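Local coordinates for hydrogenase expression/formation protein HypE (Desulfovibrio vulgaris subsp. vulgaris, PDB 2Z1U), which binds ATP and magnesium and takes part in the maturation of hydrogenases, as a member of the HypE family with an AIR synthase-related fold, at residues H177-L182 with L261-L266; E206-E211 with E284-V289. All blocks are in the same frame, centred on the assembly; numbering follows the deposited sequence.

Contact 1 (H177-L182 with L261-L266); sequences HGLTIL and LGLDPL
Four leucines, two from each side, make up the apolar part of the meeting between helix residues 177-182 and the loop 261-266. Leu179 reaches across with CD2, which lies 3.9 Å from CD1 of Leu261; the same methyl, Leu179 CD2, is more loosely near CD1 of Leu263, at 4.5 Å, and thus faces both loop leucines. Leu182, three residues further along the helix, brings its CD2 to 3.8 Å from CD1 of Leu263 and also lies near the other methyl of that residue, CD2, at 4.1 Å. Leu179 with Leu261, and Leu182 with Leu263, cross at a slant and meet through their methyl branches. The two loop leucines share a first torsion: CG lies beside the backbone N and anti to the carbonyl carbon (chi1 -67° in Leu261, -55° in Leu263), and from there each extended chain sends its CD1 toward the helix.

This is plain hydrophobic packing within the AIR synthase-related C-terminal region, where helix 176-184 meets the loop that leaves helix 252-260. Gly262, with positive phi, turns the chain between the two loop leucines just after that helix. Cys258 of the same helix and Val194 add to the packing around Leu179.

No hydrogen bond crosses between the segments. Within the loop, Asp264 closes an Asx turn, its OD2 accepting from the backbone N of Leu266 at 3.0 Å. Its OD1 forms a salt bridge with Arg329.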
loop_
_atom_site.group_PDB
_atom_site.type_symbol
_atom_site.label_atom_id
_atom_site.label_comp_id
_atom_site.label_asym_id
_atom_site.label_seq_id
_atom_site.Cartn_x
_atom_site.Cartn_y
_atom_site.Cartn_z
ATOM N N HIS A 177 -13.942 3.060 19.520
ATOM C CA HIS A 177 -13.971 3.258 18.079
ATOM C C HIS A 177 -15.140 2.527 17.406
ATOM O O HIS A 177 -15.917 3.140 16.662
ATOM C CB HIS A 177 -12.677 2.799 17.417
ATOM C CG HIS A 177 -12.682 2.983 15.932
ATOM N ND1 HIS A 177 -12.410 4.194 15.336
ATOM C CD2 HIS A 177 -12.954 2.123 14.925
ATOM C CE1 HIS A 177 -12.495 4.070 14.022
ATOM N NE2 HIS A 177 -12.831 2.823 13.746
ATOM N N GLY A 178 -15.231 1.220 17.644
ATOM C CA GLY A 178 -16.286 0.396 17.051
ATOM C C GLY A 178 -17.679 0.927 17.342
ATOM O O GLY A 178 -18.512 1.005 16.441
ATOM N N LEU A 179 -17.937 1.290 18.596
ATOM C CA LEU A 179 -19.228 1.845 18.982
ATOM C C LEU A 179 -19.525 3.142 18.239
ATOM O O LEU A 179 -20.623 3.320 17.730
ATOM C CB LEU A 179 -19.302 2.090 20.495
ATOM C CG LEU A 179 -20.629 1.943 21.240
ATOM C CD1 LEU A 179 -20.685 2.878 22.440
ATOM C CD2 LEU A 179 -21.876 2.116 20.372
ATOM N N THR A 180 -18.553 4.046 18.166
ATOM C CA THR A 180 -18.831 5.344 17.541
ATOM C C THR A 180 -19.138 5.282 16.063
ATOM O O THR A 180 -20.036 5.988 15.619
ATOM C CB THR A 180 -17.879 6.524 17.962
ATOM O OG1 THR A 180 -17.408 7.243 16.810
ATOM C CG2 THR A 180 -16.740 6.043 18.780
ATOM N N ILE A 181 -18.442 4.431 15.302
ATOM C CA ILE A 181 -18.763 4.340 13.876
ATOM C C ILE A 181 -20.135 3.658 13.662
ATOM O O ILE A 181 -20.924 4.117 12.837
ATOM C CB ILE A 181 -17.613 3.744 12.971
ATOM C CG1 ILE A 181 -17.724 2.240 12.838
ATOM C CG2 ILE A 181 -16.205 4.222 13.346
ATOM C CD1 ILE A 181 -18.279 1.887 11.503
ATOM N N LEU A 182 -20.424 2.605 14.436
ATOM C CA LEU A 182 -21.688 1.868 14.349
ATOM C C LEU A 182 -22.893 2.702 14.777
ATOM O O LEU A 182 -23.975 2.566 14.202
ATOM C CB LEU A 182 -21.624 0.572 15.169
ATOM C CG LEU A 182 -21.352 -0.791 14.495
ATOM C CD1 LEU A 182 -20.874 -0.719 13.048
ATOM C CD2 LEU A 182 -20.410 -1.666 15.341
ATOM N N LEU A 261 -27.192 -1.728 21.607
ATOM C CA LEU A 261 -27.034 -2.146 20.211
ATOM C C LEU A 261 -26.711 -3.636 20.034
ATOM O O LEU A 261 -26.469 -4.091 18.912
ATOM C CB LEU A 261 -25.960 -1.296 19.509
ATOM C CG LEU A 261 -26.250 0.189 19.278
ATOM C CD1 LEU A 261 -25.070 0.854 18.590
ATOM C CD2 LEU A 261 -27.522 0.393 18.462
ATOM N N GLY A 262 -26.687 -4.375 21.142
ATOM C CA GLY A 262 -26.378 -5.809 21.140
ATOM C C GLY A 262 -24.940 -6.140 20.776
ATOM O O GLY A 262 -24.658 -7.214 20.234
ATOM N N LEU A 263 -24.032 -5.210 21.072
ATOM C CA LEU A 263 -22.616 -5.354 20.758
ATOM C C LEU A 263 -21.786 -5.751 21.989
ATOM O O LEU A 263 -22.134 -5.434 23.122
ATOM C CB LEU A 263 -22.065 -4.042 20.161
ATOM C CG LEU A 263 -22.729 -3.407 18.926
ATOM C CD1 LEU A 263 -22.178 -1.996 18.676
ATOM C CD2 LEU A 263 -22.569 -4.273 17.682
ATOM N N ASP A 264 -20.669 -6.431 21.748
ATOM C CA ASP A 264 -19.757 -6.841 22.813
ATOM C C ASP A 264 -18.485 -5.996 22.707
ATOM O O ASP A 264 -17.759 -6.101 21.715
ATOM C CB ASP A 264 -19.457 -8.344 22.670
ATOM C CG ASP A 264 -18.671 -8.915 23.841
ATOM O OD1 ASP A 264 -18.834 -10.126 24.095
ATOM O OD2 ASP A 264 -17.910 -8.180 24.511
ATOM N N PRO A 265 -18.220 -5.142 23.719
ATOM C CA PRO A 265 -17.060 -4.235 23.667
ATOM C C PRO A 265 -15.718 -4.967 23.549
ATOM O O PRO A 265 -14.735 -4.385 23.105
ATOM C CB PRO A 265 -17.141 -3.474 24.998
ATOM C CG PRO A 265 -18.026 -4.322 25.891
ATOM C CD PRO A 265 -19.002 -4.976 24.962
ATOM N N LEU A 266 -15.677 -6.239 23.946
ATOM C CA LEU A 266 -14.436 -7.023 23.844
ATOM C C LEU A 266 -14.090 -7.494 22.429
ATOM O O LEU A 266 -12.999 -8.019 22.202
ATOM C CB LEU A 266 -14.483 -8.226 24.788
ATOM C CG LEU A 266 -14.874 -7.994 26.252
ATOM C CD1 LEU A 266 -15.033 -9.352 26.940
ATOM C CD2 LEU A 266 -13.861 -7.105 26.970
#

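Contact 2 (E206-E211 with E284-V289)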
loop_
_atom_site.group_PDB
_atom_site.type_symbol
_atom_site.label_atom_id
_atom_site.label_comp_id
_atom_site.label_asym_id
_atom_site.label_seq_id
_atom_site.Cartn_x
_atom_site.Cartn_y
_atom_site.Cartn_z
ATOM N N GLU A 206 8.133 3.299 21.800
ATOM C CA GLU A 206 9.557 3.593 21.890
ATOM C C GLU A 206 10.036 3.586 23.359
ATOM O O GLU A 206 11.038 2.930 23.688
ATOM C CB GLU A 206 9.908 4.908 21.155
ATOM C CG GLU A 206 11.394 5.310 21.300
ATOM C CD GLU A 206 11.893 6.228 20.201
ATOM O OE1 GLU A 206 11.398 6.128 19.061
ATOM O OE2 GLU A 206 12.814 7.034 20.467
ATOM N N LYS A 207 9.306 4.271 24.244
ATOM C CA LYS A 207 9.690 4.324 25.657
ATOM C C LYS A 207 9.581 2.955 26.325
ATOM O O LYS A 207 10.422 2.609 27.149
ATOM C CB LYS A 207 8.892 5.362 26.448
ATOM C CG LYS A 207 9.508 5.637 27.815
ATOM C CD LYS A 207 8.751 6.678 28.614
ATOM C CE LYS A 207 9.597 7.130 29.803
ATOM N NZ LYS A 207 8.904 8.177 30.589
ATOM N N LEU A 208 8.561 2.173 25.959
ATOM C CA LEU A 208 8.418 0.816 26.481
ATOM C C LEU A 208 9.635 -0.030 26.138
ATOM O O LEU A 208 10.223 -0.673 27.004
ATOM C CB LEU A 208 7.174 0.140 25.904
ATOM C CG LEU A 208 5.804 0.483 26.490
ATOM C CD1 LEU A 208 4.723 -0.266 25.707
ATOM C CD2 LEU A 208 5.719 0.163 27.998
ATOM N N VAL A 209 9.998 -0.018 24.863
ATOM C CA VAL A 209 11.002 -0.916 24.328
ATOM C C VAL A 209 12.426 -0.537 24.788
ATOM O O VAL A 209 13.214 -1.405 25.211
ATOM C CB VAL A 209 10.789 -1.038 22.787
ATOM C CG1 VAL A 209 12.064 -1.010 21.992
ATOM C CG2 VAL A 209 9.882 -2.258 22.468
ATOM N N LEU A 210 12.714 0.763 24.792
ATOM C CA LEU A 210 14.038 1.274 25.164
ATOM C C LEU A 210 14.279 1.522 26.649
ATOM O O LEU A 210 15.421 1.427 27.103
ATOM C CB LEU A 210 14.357 2.549 24.377
ATOM C CG LEU A 210 14.342 2.412 22.858
ATOM C CD1 LEU A 210 14.510 3.778 22.236
ATOM C CD2 LEU A 210 15.430 1.458 22.393
ATOM N N GLU A 211 13.235 1.865 27.400
ATOM C CA GLU A 211 13.406 2.203 28.814
ATOM C C GLU A 211 12.920 1.129 29.782
ATOM O O GLU A 211 13.529 0.916 30.818
ATOM C CB GLU A 211 12.829 3.587 29.133
ATOM C CG GLU A 211 13.536 4.688 28.326
ATOM C CD GLU A 211 13.183 6.097 28.752
ATOM O OE1 GLU A 211 12.790 6.888 27.869
ATOM O OE2 GLU A 211 13.296 6.412 29.953
ATOM N N GLU A 284 4.935 -3.492 36.161
ATOM C CA GLU A 284 4.650 -2.256 36.872
ATOM C C GLU A 284 5.256 -1.035 36.149
ATOM O O GLU A 284 4.562 -0.043 35.904
ATOM C CB GLU A 284 5.152 -2.390 38.313
ATOM C CG GLU A 284 4.174 -1.941 39.385
ATOM C CD GLU A 284 2.775 -2.493 39.210
ATOM O OE1 GLU A 284 2.583 -3.731 39.276
ATOM O OE2 GLU A 284 1.848 -1.680 39.026
ATOM N N ALA A 285 6.533 -1.131 35.772
ATOM C CA ALA A 285 7.198 -0.076 34.991
ATOM C C ALA A 285 6.501 0.166 33.636
ATOM O O ALA A 285 6.259 1.313 33.265
ATOM C CB ALA A 285 8.683 -0.388 34.808
ATOM N N ALA A 286 6.135 -0.905 32.924
ATOM C CA ALA A 286 5.428 -0.774 31.647
ATOM C C ALA A 286 4.081 -0.074 31.818
ATOM O O ALA A 286 3.721 0.808 31.035
ATOM C CB ALA A 286 5.236 -2.149 30.970
ATOM N N LEU A 287 3.347 -0.476 32.849
ATOM C CA LEU A 287 2.067 0.128 33.192
ATOM C C LEU A 287 2.212 1.619 33.504
ATOM O O LEU A 287 1.340 2.408 33.146
ATOM C CB LEU A 287 1.457 -0.568 34.422
ATOM C CG LEU A 287 0.062 -1.169 34.301
ATOM C CD1 LEU A 287 -0.558 -1.306 35.697
ATOM C CD2 LEU A 287 -0.871 -0.418 33.331
ATOM N N ALA A 288 3.285 1.994 34.207
ATOM C CA ALA A 288 3.561 3.403 34.479
ATOM C C ALA A 288 3.717 4.176 33.167
ATOM O O ALA A 288 3.240 5.298 33.035
ATOM C CB ALA A 288 4.819 3.573 35.352
ATOM N N VAL A 289 4.386 3.567 32.197
ATOM C CA VAL A 289 4.582 4.188 30.889
ATOM C C VAL A 289 3.258 4.295 30.114
ATOM O O VAL A 289 2.935 5.346 29.554
ATOM C CB VAL A 289 5.695 3.450 30.084
ATOM C CG1 VAL A 289 5.683 3.855 28.614
ATOM C CG2 VAL A 289 7.075 3.739 30.725
#
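Leu208 and Val289 meet where helix residues 206-211 pass residues 284-289, the short axes approaching to 9.8 Å and running nearly antiparallel, with 151° between their directions. The close part of the fit is made by two branched side chains and an alanine. CD2 of Leu208 lies 3.7 Å from CG1 of Val289 and 3.8 Å from CB of Ala286, and it also rests against the backbone of the second helix, 3.7 Å from O of Ala286. One methyl therefore sits between a valine branch, an alanine methyl and a carbonyl. CG1 of Val289 is anti to its backbone N (chi1 166°), which directs that branch at Leu208 and turns CG2 to Lys207. On the inner side, Ala286 also touches Leu169, which sets helix 280-291 against strand 167-170 of the C-terminal mixed sheet.

Toward the solvent side the packing thins. Lys207 and Val289 are both partly exposed here. Lys207 runs out extended beside Val289, its CD 4.0 Å from CG2 of that valine, so that it is the aliphatic part of the chain that adds to the contact while the ammonium is carried past it.

No hydrogen bond or salt bridge joins the two segments; Glu206 and Glu284 pair instead with Arg88 and Arg301. The chemistry implies that these helices are held to each other by apolar fit and burial, the two glutamates finding their arginine partners outside the contact.

Overall arrangement
Contacts 1 and 2 are separate pieces of packing within the same C-terminal AIR synthase-related region, their centres 29 Å apart and their nearest atoms about 16 Å apart. Along the chain the segments alternate: 177-182, then 206-211, then 261-266, then 284-289, so the two contacts interlock in sequence without touching in space. Helices 176-184 and 202-212 follow one another, and each finds its partner more than seventy residues later. Both thus tie early parts of this region to later ones. The side chain of Leu182 is about 11 Å from that of Arg223, which binds ATP, and that of Leu208 about 12 Å from that of Asp220, which binds magnesium.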